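Local atomic coordinates of thiosulfate sulfurtransferase YnjE (Escherichia coli, PDB entry 2WLR), a protein that catalyses the transfer of sulfur from thiosulfate to cyanide, giving thiocyanate and sulfite, by way of an enzyme persulfide intermediate. Residues M273-M276 against E277-R280; A352-K356 against P357-V361; K159-L162 against I163-P167. All coordinates share one frame; numbering follows the deposited sequence.

Interaction 1: M273-M276 against E277-R280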
loop_
_atom_site.group_PDB
_atom_site.type_symbol
_atom_site.label_atom_id
_atom_site.label_comp_id
_atom_site.label_asym_id
_atom_site.label_seq_id
_atom_site.Cartn_x
_atom_site.Cartn_y
_atom_site.Cartn_z
HETATM N N MSE A 273 11.337 13.238 -3.365
HETATM C CA MSE A 273 10.356 14.280 -3.635
HETATM C C MSE A 273 10.784 15.069 -4.854
HETATM O O MSE A 273 11.963 15.405 -5.007
HETATM C CB MSE A 273 10.196 15.245 -2.465
HETATM C CG MSE A 273 8.859 15.993 -2.500
HETATM SE SE MSE A 273 7.319 14.869 -2.021
HETATM C CE MSE A 273 7.190 15.240 -0.208
ATOM N N LEU A 274 9.837 15.334 -5.738
ATOM C CA LEU A 274 10.092 16.173 -6.892
ATOM C C LEU A 274 9.359 17.481 -6.780
ATOM O O LEU A 274 8.257 17.565 -6.227
ATOM C CB LEU A 274 9.676 15.501 -8.192
ATOM C CG LEU A 274 10.292 14.176 -8.545
ATOM C CD1 LEU A 274 9.939 13.868 -10.007
ATOM C CD2 LEU A 274 11.806 14.128 -8.382
ATOM N N ASP A 275 9.991 18.509 -7.342
ATOM C CA ASP A 275 9.352 19.783 -7.540
ATOM C C ASP A 275 8.722 19.856 -8.943
ATOM O O ASP A 275 8.820 18.922 -9.728
ATOM C CB ASP A 275 10.333 20.941 -7.274
ATOM C CG ASP A 275 11.413 21.106 -8.335
ATOM O OD1 ASP A 275 11.322 20.594 -9.478
ATOM O OD2 ASP A 275 12.394 21.827 -8.003
HETATM N N MSE A 276 8.083 20.987 -9.248
HETATM C CA MSE A 276 7.327 21.084 -10.492
HETATM C C MSE A 276 8.161 20.908 -11.743
HETATM O O MSE A 276 7.738 20.239 -12.682
HETATM C CB MSE A 276 6.592 22.403 -10.566
HETATM C CG MSE A 276 5.718 22.534 -11.799
HETATM SE SE MSE A 276 4.400 23.939 -11.570
HETATM C CE MSE A 276 5.666 25.390 -11.321
ATOM N N GLU A 277 9.340 21.510 -11.774
ATOM C CA GLU A 277 10.191 21.412 -12.964
ATOM C C GLU A 277 10.780 20.015 -13.169
ATOM O O GLU A 277 10.877 19.518 -14.294
ATOM C CB GLU A 277 11.263 22.497 -12.921
ATOM C CG GLU A 277 10.671 23.903 -13.037
ATOM C CD GLU A 277 9.687 24.062 -14.201
ATOM O OE1 GLU A 277 10.016 23.673 -15.351
ATOM O OE2 GLU A 277 8.561 24.556 -13.964
ATOM N N GLN A 278 11.103 19.344 -12.073
ATOM C CA GLN A 278 11.554 17.956 -12.146
ATOM C C GLN A 278 10.420 17.053 -12.650
ATOM O O GLN A 278 10.638 16.182 -13.494
ATOM C CB GLN A 278 12.027 17.467 -10.779
ATOM C CG GLN A 278 13.308 18.106 -10.295
ATOM C CD GLN A 278 13.586 17.752 -8.857
ATOM O OE1 GLN A 278 12.740 17.913 -7.985
ATOM N NE2 GLN A 278 14.764 17.249 -8.609
ATOM N N ALA A 279 9.210 17.279 -12.155
ATOM C CA ALA A 279 8.061 16.499 -12.595
ATOM C C ALA A 279 7.799 16.700 -14.087
ATOM O O ALA A 279 7.580 15.734 -14.825
ATOM C CB ALA A 279 6.830 16.871 -11.778
ATOM N N ARG A 280 7.826 17.963 -14.501
ATOM C CA ARG A 280 7.650 18.334 -15.918
ATOM C C ARG A 280 8.631 17.570 -16.774
ATOM O O ARG A 280 8.303 17.120 -17.879
ATOM C CB ARG A 280 7.867 19.842 -16.100
ATOM C CG ARG A 280 7.513 20.325 -17.494
ATOM C CD ARG A 280 7.978 21.759 -17.734
ATOM N NE ARG A 280 7.606 22.692 -16.673
ATOM C CZ ARG A 280 6.405 23.255 -16.538
ATOM N NH1 ARG A 280 5.424 22.980 -17.395
ATOM N NH2 ARG A 280 6.181 24.075 -15.519
HETATM O O HOH W 1 14.478 15.460 -6.275
HETATM O O HOH W 2 13.166 18.543 -5.384
#

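Interaction 2: A352-K356 against P357-V361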
loop_
_atom_site.group_PDB
_atom_site.type_symbol
_atom_site.label_atom_id
_atom_site.label_comp_id
_atom_site.label_asym_id
_atom_site.label_seq_id
_atom_site.Cartn_x
_atom_site.Cartn_y
_atom_site.Cartn_z
ATOM N N ALA A 352 -0.576 -1.393 -18.053
ATOM C CA ALA A 352 -1.601 -1.026 -19.060
ATOM C C ALA A 352 -1.557 0.453 -19.452
ATOM O O ALA A 352 -1.988 0.832 -20.562
ATOM C CB ALA A 352 -2.991 -1.427 -18.598
ATOM N N TRP A 353 -1.075 1.303 -18.548
ATOM C CA TRP A 353 -0.899 2.736 -18.829
ATOM C C TRP A 353 0.571 3.133 -19.074
ATOM O O TRP A 353 0.935 4.306 -18.966
ATOM C CB TRP A 353 -1.529 3.552 -17.700
ATOM C CG TRP A 353 -2.926 3.836 -17.928
ATOM C CD1 TRP A 353 -3.998 3.056 -17.588
ATOM C CD2 TRP A 353 -3.459 4.999 -18.560
ATOM N NE1 TRP A 353 -5.161 3.680 -17.948
ATOM C CE2 TRP A 353 -4.867 4.864 -18.568
ATOM C CE3 TRP A 353 -2.888 6.139 -19.126
ATOM C CZ2 TRP A 353 -5.706 5.850 -19.106
ATOM C CZ3 TRP A 353 -3.734 7.115 -19.664
ATOM C CH2 TRP A 353 -5.120 6.953 -19.650
ATOM N N ASN A 354 1.402 2.162 -19.427
ATOM C CA ASN A 354 2.812 2.387 -19.715
ATOM C C ASN A 354 3.621 2.923 -18.527
ATOM O O ASN A 354 4.583 3.687 -18.679
ATOM C CB ASN A 354 2.966 3.301 -20.952
ATOM C CG ASN A 354 4.322 3.163 -21.603
ATOM O OD1 ASN A 354 4.972 2.135 -21.499
ATOM N ND2 ASN A 354 4.774 4.240 -22.269
ATOM N N ILE A 355 3.252 2.455 -17.342
ATOM C CA ILE A 355 3.987 2.732 -16.106
ATOM C C ILE A 355 4.702 1.441 -15.673
ATOM O O ILE A 355 4.062 0.427 -15.446
ATOM C CB ILE A 355 3.031 3.170 -15.022
ATOM C CG1 ILE A 355 2.247 4.426 -15.424
ATOM C CG2 ILE A 355 3.766 3.377 -13.670
ATOM C CD1 ILE A 355 0.914 4.612 -14.678
ATOM N N LYS A 356 6.022 1.483 -15.601
ATOM C CA LYS A 356 6.831 0.281 -15.555
ATOM C C LYS A 356 8.002 0.470 -14.594
ATOM O O LYS A 356 8.480 1.588 -14.441
ATOM C CB LYS A 356 7.340 -0.023 -16.973
ATOM C CG LYS A 356 6.248 -0.253 -18.001
ATOM C CD LYS A 356 6.783 -0.479 -19.408
ATOM C CE LYS A 356 5.621 -0.801 -20.345
ATOM N NZ LYS A 356 6.080 -0.956 -21.763
ATOM N N PRO A 357 8.446 -0.611 -13.922
ATOM C CA PRO A 357 9.392 -0.476 -12.827
ATOM C C PRO A 357 10.772 0.050 -13.235
ATOM O O PRO A 357 11.490 0.607 -12.424
ATOM C CB PRO A 357 9.513 -1.904 -12.270
ATOM C CG PRO A 357 8.912 -2.793 -13.263
ATOM C CD PRO A 357 7.983 -2.000 -14.101
ATOM N N GLU A 358 11.148 -0.148 -14.488
ATOM C CA GLU A 358 12.473 0.297 -14.948
ATOM C C GLU A 358 12.516 1.810 -15.207
ATOM O O GLU A 358 13.589 2.383 -15.431
ATOM C CB GLU A 358 12.904 -0.490 -16.200
ATOM C CG GLU A 358 12.008 -0.311 -17.424
ATOM C CD GLU A 358 10.913 -1.386 -17.576
ATOM O OE1 GLU A 358 10.416 -1.928 -16.555
ATOM O OE2 GLU A 358 10.553 -1.692 -18.743
ATOM N N GLN A 359 11.347 2.450 -15.157
ATOM C CA GLN A 359 11.210 3.886 -15.364
ATOM C C GLN A 359 11.530 4.663 -14.101
ATOM O O GLN A 359 11.457 4.148 -12.990
ATOM C CB GLN A 359 9.780 4.252 -15.768
ATOM C CG GLN A 359 9.337 3.759 -17.145
ATOM C CD GLN A 359 7.847 4.004 -17.374
ATOM O OE1 GLN A 359 7.076 4.138 -16.422
ATOM N NE2 GLN A 359 7.433 4.067 -18.639
ATOM N N GLN A 360 11.847 5.947 -14.280
ATOM C CA GLN A 360 11.791 6.900 -13.184
ATOM C C GLN A 360 10.327 7.264 -13.071
ATOM O O GLN A 360 9.754 7.803 -14.010
ATOM C CB GLN A 360 12.606 8.172 -13.453
ATOM C CG GLN A 360 12.458 9.188 -12.330
ATOM C CD GLN A 360 13.335 10.413 -12.466
ATOM O OE1 GLN A 360 14.015 10.577 -13.461
ATOM N NE2 GLN A 360 13.331 11.279 -11.428
ATOM N N VAL A 361 9.725 7.000 -11.915
ATOM C CA VAL A 361 8.284 7.146 -11.756
ATOM C C VAL A 361 7.995 8.078 -10.607
ATOM O O VAL A 361 8.483 7.855 -9.517
ATOM C CB VAL A 361 7.626 5.774 -11.469
ATOM C CG1 VAL A 361 6.111 5.921 -11.192
ATOM C CG2 VAL A 361 7.847 4.865 -12.670
#

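Interaction 3: K159-L162 against I163-P167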
loop_
_atom_site.group_PDB
_atom_site.type_symbol
_atom_site.label_atom_id
_atom_site.label_comp_id
_atom_site.label_asym_id
_atom_site.label_seq_id
_atom_site.Cartn_x
_atom_site.Cartn_y
_atom_site.Cartn_z
ATOM N N LYS A 159 -8.835 12.857 17.443
ATOM C CA LYS A 159 -10.277 12.659 17.571
ATOM C C LYS A 159 -10.514 11.198 17.948
ATOM O O LYS A 159 -10.544 10.856 19.124
ATOM C CB LYS A 159 -10.996 13.079 16.281
ATOM C CG LYS A 159 -11.121 14.626 16.114
ATOM C CD LYS A 159 -11.547 15.021 14.698
ATOM C CE LYS A 159 -10.372 14.948 13.662
ATOM N NZ LYS A 159 -9.208 15.906 13.886
ATOM N N LEU A 160 -10.617 10.325 16.951
ATOM C CA LEU A 160 -10.853 8.910 17.217
ATOM C C LEU A 160 -9.767 8.276 18.090
ATOM O O LEU A 160 -10.063 7.414 18.912
ATOM C CB LEU A 160 -10.993 8.174 15.891
ATOM C CG LEU A 160 -12.305 8.471 15.175
ATOM C CD1 LEU A 160 -12.220 7.899 13.747
ATOM C CD2 LEU A 160 -13.498 7.931 15.976
ATOM N N TYR A 161 -8.524 8.714 17.914
ATOM C CA TYR A 161 -7.407 8.271 18.740
ATOM C C TYR A 161 -7.717 8.389 20.233
ATOM O O TYR A 161 -7.345 7.527 20.996
ATOM C CB TYR A 161 -6.157 9.086 18.420
ATOM C CG TYR A 161 -4.938 8.836 19.305
ATOM C CD1 TYR A 161 -4.819 9.442 20.570
ATOM C CD2 TYR A 161 -3.872 8.042 18.884
ATOM C CE1 TYR A 161 -3.698 9.245 21.359
ATOM C CE2 TYR A 161 -2.751 7.849 19.673
ATOM C CZ TYR A 161 -2.664 8.446 20.938
ATOM O OH TYR A 161 -1.545 8.237 21.706
ATOM N N LEU A 162 -8.395 9.451 20.639
ATOM C CA LEU A 162 -8.693 9.592 22.075
ATOM C C LEU A 162 -9.610 8.475 22.603
ATOM O O LEU A 162 -9.544 8.123 23.789
ATOM C CB LEU A 162 -9.343 10.941 22.362
ATOM C CG LEU A 162 -8.527 12.186 22.024
ATOM C CD1 LEU A 162 -9.354 13.461 22.269
ATOM C CD2 LEU A 162 -7.253 12.213 22.806
ATOM N N ILE A 163 -10.480 7.955 21.751
ATOM C CA ILE A 163 -11.416 6.907 22.128
ATOM C C ILE A 163 -10.716 5.539 22.149
ATOM O O ILE A 163 -10.863 4.773 23.087
ATOM C CB ILE A 163 -12.620 6.883 21.179
ATOM C CG1 ILE A 163 -13.346 8.239 21.151
ATOM C CG2 ILE A 163 -13.584 5.740 21.565
ATOM C CD1 ILE A 163 -13.928 8.656 22.476
ATOM N N SER A 164 -9.983 5.232 21.082
ATOM C CA SER A 164 -9.232 3.978 20.975
ATOM C C SER A 164 -8.042 4.175 20.034
ATOM O O SER A 164 -8.173 4.792 18.991
ATOM C CB SER A 164 -10.123 2.872 20.404
ATOM O OG SER A 164 -9.568 1.614 20.691
ATOM N N HIS A 165 -6.892 3.653 20.432
ATOM C CA HIS A 165 -5.689 3.589 19.597
ATOM C C HIS A 165 -4.869 2.363 19.931
ATOM O O HIS A 165 -5.141 1.639 20.916
ATOM C CB HIS A 165 -4.838 4.866 19.671
ATOM C CG HIS A 165 -4.510 5.329 21.056
ATOM N ND1 HIS A 165 -3.422 4.879 21.769
ATOM C CD2 HIS A 165 -5.084 6.293 21.809
ATOM C CE1 HIS A 165 -3.403 5.488 22.953
ATOM N NE2 HIS A 165 -4.389 6.357 22.987
ATOM N N ILE A 166 -3.859 2.117 19.109
ATOM C CA ILE A 166 -2.982 0.965 19.312
ATOM C C ILE A 166 -2.139 1.227 20.565
ATOM O O ILE A 166 -1.650 2.329 20.753
ATOM C CB ILE A 166 -2.134 0.717 18.057
ATOM C CG1 ILE A 166 -3.039 0.252 16.936
ATOM C CG2 ILE A 166 -1.011 -0.304 18.327
ATOM C CD1 ILE A 166 -2.299 0.040 15.628
ATOM N N PRO A 167 -2.007 0.220 21.439
ATOM C CA PRO A 167 -1.260 0.462 22.680
ATOM C C PRO A 167 0.142 0.959 22.412
ATOM O O PRO A 167 0.828 0.403 21.559
ATOM C CB PRO A 167 -1.236 -0.911 23.334
ATOM C CG PRO A 167 -2.505 -1.567 22.839
ATOM C CD PRO A 167 -2.608 -1.129 21.422
#

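Interaction 1: M273-M276 against E277-R280
Asp275 and Gln278 serve each other reciprocally: each lends a side-chain oxygen to the backbone N-H of its partner. Asp275 OD1 accepts from Gln278 N at 2.9 Å and is approached nearly in line with its C-O bond. In return, Gln278 OE1 takes the N-H of Asp275 N, 2.9 Å away, in the plane of the amide carbonyl and close to straight (170°). The two side chains cross at about a right angle, with carboxylate and amide planes turned 58° apart, and Gln278 CG packs 3.3 Å from Asp275 OD1. A chi1 of 71° lodges Asp275 CG between its own backbone N and carbonyl carbon, which brings OD1 round to the N-H of Gln278. Leu274 lays CB and CD2 against Gln278 OE1, while a water joins Gln278 NE2 to Met273 O, 2.8 Å from that water, so both ends of the amide are engaged.

Two residues on, Arg280 grips Glu277 side-on. Arg280 NE meets Glu277 OE1 at 2.9 Å and Arg280 NH2 meets Glu277 OE2 at 2.9 Å, each on the syn side of the carboxylate. Met276, modelled as selenomethionine, runs alongside, its CG 4.1 Å from Arg280 NH2, a nitrogen that also bonds Asn402. A leucine in place of Arg280 would probably deprive Glu277 of its charge partner, setting the carboxylate free to turn, and take a donor from Asn402.

Farther out, Met276 and Ala279 touch Tyr389, and the backbone of Leu274 is hydrogen-bonded to Val388. Backbone bonds from Ala279 N to Asp275 O and from Arg280 N to Met276 O carry the helix forward. Asp275 and Gln278 form a capping box, Asp275 as N-cap, where outer strand 273-274 of the C-terminal rhodanese-like sheet gives way to helix 276-280.

Interaction 2: A352-K356 against P357-V361
Gln359 folds its side chain back over Lys356 and Asn354, and each part of it finds backbone. Its CB lies 3.2 Å from Lys356 O, the same carbonyl oxygen that accepts from Gln359 N at 3.1 Å and closes a type I beta turn. CG, anti to the carbonyl carbon (chi1 -68°), stays beside Lys356 O and starts an extended chain that carries the amide past the turn. There OE1 accepts from Lys356 N at 3.0 Å; the donor stands above the carbonyl plane rather than on a lone pair. NE2 goes on to Asn354 O at 2.9 Å, with the bond tilted from both the carbonyl and the amide planes. Asn354, with its positive phi, is the C-prime residue of the Schellman motif that ends helix 343-351, so the glutamine spans from helix end to turn.

Beyond these residues, OE1 is also bonded to Ser289 OG, and NE2 to Gln286 O. Apart from the amide, Ile355 CG2 makes a looser apolar contact with Val361 CG1 at 4.3 Å. Lys356 and Glu358 run side by side, but Lys356 NZ and Glu358 OE2 remain 5.4 Å apart.

Chemically, the buried amide has two partners at each end: its oxygen meets an N-H and a hydroxyl, its nitrogen two carbonyls. This division of acceptor and donor roles fixes which way the amide faces.

Interaction 3: K159-L162 against I163-P167
Tyr161 and His165 lie ring over ring in an offset stack, a compact case of two aromatic residues four positions apart meeting where a helix runs out. The centroids of the Tyr161 and His165 rings are 3.6 Å apart and the planes are within 11° of parallel. The displacement puts one edge of the imidazole inward: His165 CD2 sits 3.1 Å above the plane of the Tyr161 ring, near its centre, and Tyr161 CZ sits 3.3 Å above the plane of the His165 ring. On the backbone side His165 CB rests 3.4 Å from Tyr161 CD2, and at the far end Tyr161 OH lies 3.5 Å from His165 CE1, so contact, with His165 CB and Tyr161 OH counted, extends from Tyr161 CD2 to the hydroxyl.

Different first torsions bring the rings together. Tyr161 leaves its helix with CG trans to the backbone N (chi1 174°), whereas His165 holds CG between its N and carbonyl carbon (chi1 51°), which turns the imidazole back over the tyrosine. The histidine is further steadied by ND1, which donates in its ring plane to Ile166 O at 3.3 Å, and by a weak bond from NE2 to Gly251 O. Tyr161 OH is bonded to Ala169 O. In the short, weakly bonded helix Leu160 O receives both Ser164 N, at 3.1 Å, and, less directly, Ile163 N, at 2.9 Å.

Helix 160-163 follows strand 148-154 in the second rhodanese domain, and Glu152 of that strand touches both stacked residues. Tyr161 also meets Tyr171, on strand 170-173, edge-to-face. Past the stack, Ile166 reaches the other way, against Trp238 and Trp241 of helix 238-243 and Leu131 of helix 128-135.

Interactions 1 and 2 belong to one rhodanese domain and one parallel sheet: the first leaves outer strand 273-274, the second enters inner strand 360-363, and their centres are about 17 Å apart. Interaction 3 lies in the preceding domain, its centre about 37 Å and 39 Å from theirs. All three mark junctions of helix with strand or loop, and each is partly buried, yet their chemistry differs. In 273-280 the polar residues that begin the helix are largely exposed and pair through charge and capping. In 352-361 a buried glutamine amide bonds back to the backbone of Asn354 and Lys356, while the main side chains of 159-167 are buried rings that stack.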